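Local coordinates for NBS-LRR class disease resistance protein (Oryza sativa subsp. japonica, PDB 6FU9) that probably serves as a plant immune receptor whose small heavy-metal-associated-type domain recognises a pathogen effector, at residues R21-S26 against K65-A70. Numbering follows the deposited sequence.
Sequences RTKAMS and KKVGPA
V67 puts its two methyls against A24, CG1 on the side chain and CG2 over the main chain. CG1 meets A24 CB at 3.8 Å, while CG2 lies against A24 CA at 3.7 Å, in contact with the helix backbone. With CG1 anti to the backbone N (chi1 176°), the fork at CB turns both methyls to the helix, and a beta-branched residue thus offers two contacts from a short side chain. Alanine suits the helix side because its small methyl lets the chains come close, A24 CA lying 6.0 Å from V67 CA. Beside this pair, loop residues M15 and I13 extend the apolar packing, M15 against A24 and I13 against V67.

The fold is the ferredoxin-like βαββαβ sandwich, with helices 18-29 and 56-66 on one face of a four-stranded antiparallel sheet; here the first helix packs on the last residue of the second and the first one after it. G68 then leaves helical geometry with a positive phi, on the way to strand 71-77.

Towards solvent the fit is looser. K23 CG passes V67 CG2 at 4.1 Å, and bends at chi2 and chi3 bring K23 CE to 3.4 Å from K66 O. K23 NZ stays 3.9 Å from K66 O, too long for a hydrogen bond, and the approach is probably only weakly electrostatic. The exposed K66 starts toward helix 18-29, but the end of its chain leads away, leaving its ammonium at the surface.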
ATOM      1  N   ARG A  21       5.242   1.170  16.205  1.00 27.33           N
ATOM      2  CA  ARG A  21       4.000   1.313  15.468  1.00 25.89           C
ATOM      3  C   ARG A  21       3.194   2.477  16.022  1.00 26.40           C
ATOM      4  O   ARG A  21       2.706   3.298  15.228  1.00 27.63           O
ATOM      5  CB  ARG A  21       3.165   0.019  15.450  1.00 25.59           C
ATOM      6  CG  ARG A  21       3.814  -1.069  14.626  1.00 28.64           C
ATOM      7  CD  ARG A  21       2.923  -2.310  14.513  1.00 28.63           C
ATOM      8  NE  ARG A  21       3.653  -3.342  13.815  1.00 28.02           N
ATOM      9  CZ  ARG A  21       4.294  -4.365  14.329  1.00 28.97           C
ATOM     10  NH1 ARG A  21       4.275  -4.636  15.629  1.00 30.80           N
ATOM     11  NH2 ARG A  21       4.956  -5.145  13.498  1.00 33.32           N
ATOM     12  N   THR A  22       3.096   2.549  17.356  1.00 30.26           N
ATOM     13  CA  THR A  22       2.331   3.624  18.014  1.00 31.18           C
ATOM     14  C   THR A  22       2.941   4.990  17.734  1.00 25.97           C
ATOM     15  O   THR A  22       2.222   5.943  17.450  1.00 25.53           O
ATOM     16  CB  THR A  22       2.150   3.348  19.509  1.00 32.84           C
ATOM     17  OG1 THR A  22       1.308   2.192  19.613  1.00 42.70           O
ATOM     18  CG2 THR A  22       1.511   4.601  20.157  1.00 33.22           C
ATOM     19  N   LYS A  23       4.250   5.084  17.800  1.00 25.60           N
ATOM     20  CA  LYS A  23       4.941   6.325  17.475  1.00 24.37           C
ATOM     21  C   LYS A  23       4.743   6.767  16.011  1.00 21.56           C
ATOM     22  O   LYS A  23       4.520   7.938  15.750  1.00 21.54           O
ATOM     23  CB  LYS A  23       6.406   6.134  17.682  1.00 32.05           C
ATOM     24  CG  LYS A  23       7.204   7.422  17.574  1.00 37.02           C
ATOM     25  CD  LYS A  23       8.387   7.449  18.529  1.00 47.21           C
ATOM     26  CE  LYS A  23       9.238   6.183  18.503  1.00 48.87           C
ATOM     27  NZ  LYS A  23      10.223   6.307  19.602  1.00 53.59           N
ATOM     28  N   ALA A  24       4.800   5.821  15.105  1.00 20.34           N
ATOM     29  CA  ALA A  24       4.568   6.083  13.710  1.00 18.24           C
ATOM     30  C   ALA A  24       3.147   6.562  13.540  1.00 17.74           C
ATOM     31  O   ALA A  24       2.928   7.580  12.844  1.00 17.80           O
ATOM     32  CB  ALA A  24       4.820   4.841  12.914  1.00 20.63           C
ATOM     33  N   MET A  25       2.162   5.910  14.161  1.00 20.40           N
ATOM     34  CA  MET A  25       0.799   6.335  13.920  1.00 20.56           C
ATOM     35  C   MET A  25       0.572   7.738  14.514  1.00 21.01           C
ATOM     36  O   MET A  25      -0.120   8.560  13.903  1.00 19.75           O
ATOM     37  CB  MET A  25      -0.274   5.258  14.281  1.00 27.36           C
ATOM     38  CG  MET A  25      -0.681   4.106  13.175  1.00 22.34           C
ATOM     39  SD  MET A  25      -1.865   3.077  13.907  1.00 42.80           S
ATOM     40  CE  MET A  25      -1.049   2.462  15.393  1.00 45.65           C
ATOM     41  N   SER A  26       1.148   8.038  15.673  1.00 20.26           N
ATOM     42  CA  SER A  26       0.996   9.330  16.285  0.50 20.12           C
ATOM     43  C   SER A  26       1.635  10.453  15.442  1.00 18.31           C
ATOM     44  O   SER A  26       1.054  11.524  15.262  1.00 19.31           O
ATOM     45  CB  SER A  26       1.602   9.291  17.681  0.50 24.59           C
ATOM     46  OG  SER A  26       1.311  10.497  18.306  0.50 27.07           O
ATOM     47  N   LYS A  65      13.700  10.089  11.076  1.00 17.10           N
ATOM     48  CA  LYS A  65      14.352  10.603  12.290  1.00 19.12           C
ATOM     49  C   LYS A  65      13.798   9.986  13.551  1.00 21.47           C
ATOM     50  O   LYS A  65      14.553   9.769  14.498  1.00 21.79           O
ATOM     51  CB  LYS A  65      14.224  12.144  12.363  1.00 21.65           C
ATOM     52  CG  LYS A  65      15.094  12.846  11.321  1.00 23.73           C
ATOM     53  CD  LYS A  65      15.142  14.376  11.439  1.00 31.15           C
ATOM     54  CE  LYS A  65      13.837  15.008  11.123  1.00 29.01           C
ATOM     55  NZ  LYS A  65      14.051  16.484  11.072  1.00 22.54           N
ATOM     56  N   LYS A  66      12.502   9.650  13.552  1.00 19.76           N
ATOM     57  CA  LYS A  66      11.825   9.306  14.786  1.00 21.13           C
ATOM     58  C   LYS A  66      11.379   7.871  14.877  1.00 21.02           C
ATOM     59  O   LYS A  66      11.168   7.364  16.004  1.00 23.96           O
ATOM     60  CB  LYS A  66      10.632  10.253  14.967  1.00 26.69           C
ATOM     61  CG  LYS A  66      11.026  11.720  15.067  1.00 32.57           C
ATOM     62  CD  LYS A  66       9.809  12.626  14.978  1.00 42.30           C
ATOM     63  CE  LYS A  66      10.136  14.048  15.391  1.00 56.02           C
ATOM     64  NZ  LYS A  66      10.366  14.133  16.861  1.00 61.21           N
ATOM     65  N   VAL A  67      11.172   7.186  13.780  1.00 20.03           N
ATOM     66  CA  VAL A  67      10.579   5.834  13.807  1.00 20.75           C
ATOM     67  C   VAL A  67      11.479   4.774  13.254  1.00 19.65           C
ATOM     68  O   VAL A  67      11.634   3.739  13.909  1.00 21.66           O
ATOM     69  CB  VAL A  67       9.236   5.821  13.039  1.00 21.79           C
ATOM     70  CG1 VAL A  67       8.638   4.413  12.974  1.00 25.36           C
ATOM     71  CG2 VAL A  67       8.241   6.824  13.633  1.00 22.00           C
ATOM     72  N   GLY A  68      12.075   4.956  12.079  1.00 19.32           N
ATOM     73  CA  GLY A  68      12.914   3.917  11.495  1.00 20.17           C
ATOM     74  C   GLY A  68      13.138   4.188  10.036  1.00 17.33           C
ATOM     75  O   GLY A  68      12.674   5.233   9.547  1.00 17.57           O
ATOM     76  N   PRO A  69      13.770   3.268   9.327  1.00 18.67           N
ATOM     77  CA  PRO A  69      14.207   3.511   7.961  1.00 18.10           C
ATOM     78  C   PRO A  69      13.075   3.409   6.915  1.00 17.87           C
ATOM     79  O   PRO A  69      12.978   2.481   6.105  1.00 20.81           O
ATOM     80  CB  PRO A  69      15.252   2.449   7.741  1.00 22.28           C
ATOM     81  CG  PRO A  69      14.937   1.388   8.676  1.00 24.89           C
ATOM     82  CD  PRO A  69      14.349   2.033   9.863  1.00 24.84           C
ATOM     83  N   ALA A  70      12.194   4.382   6.914  1.00 18.03           N
ATOM     84  CA  ALA A  70      11.043   4.402   6.067  1.00 16.24           C
ATOM     85  C   ALA A  70      11.386   4.506   4.583  1.00 16.38           C
ATOM     86  O   ALA A  70      12.272   5.261   4.214  1.00 18.98           O
ATOM     87  CB  ALA A  70      10.128   5.537   6.507  1.00 17.70           C
TER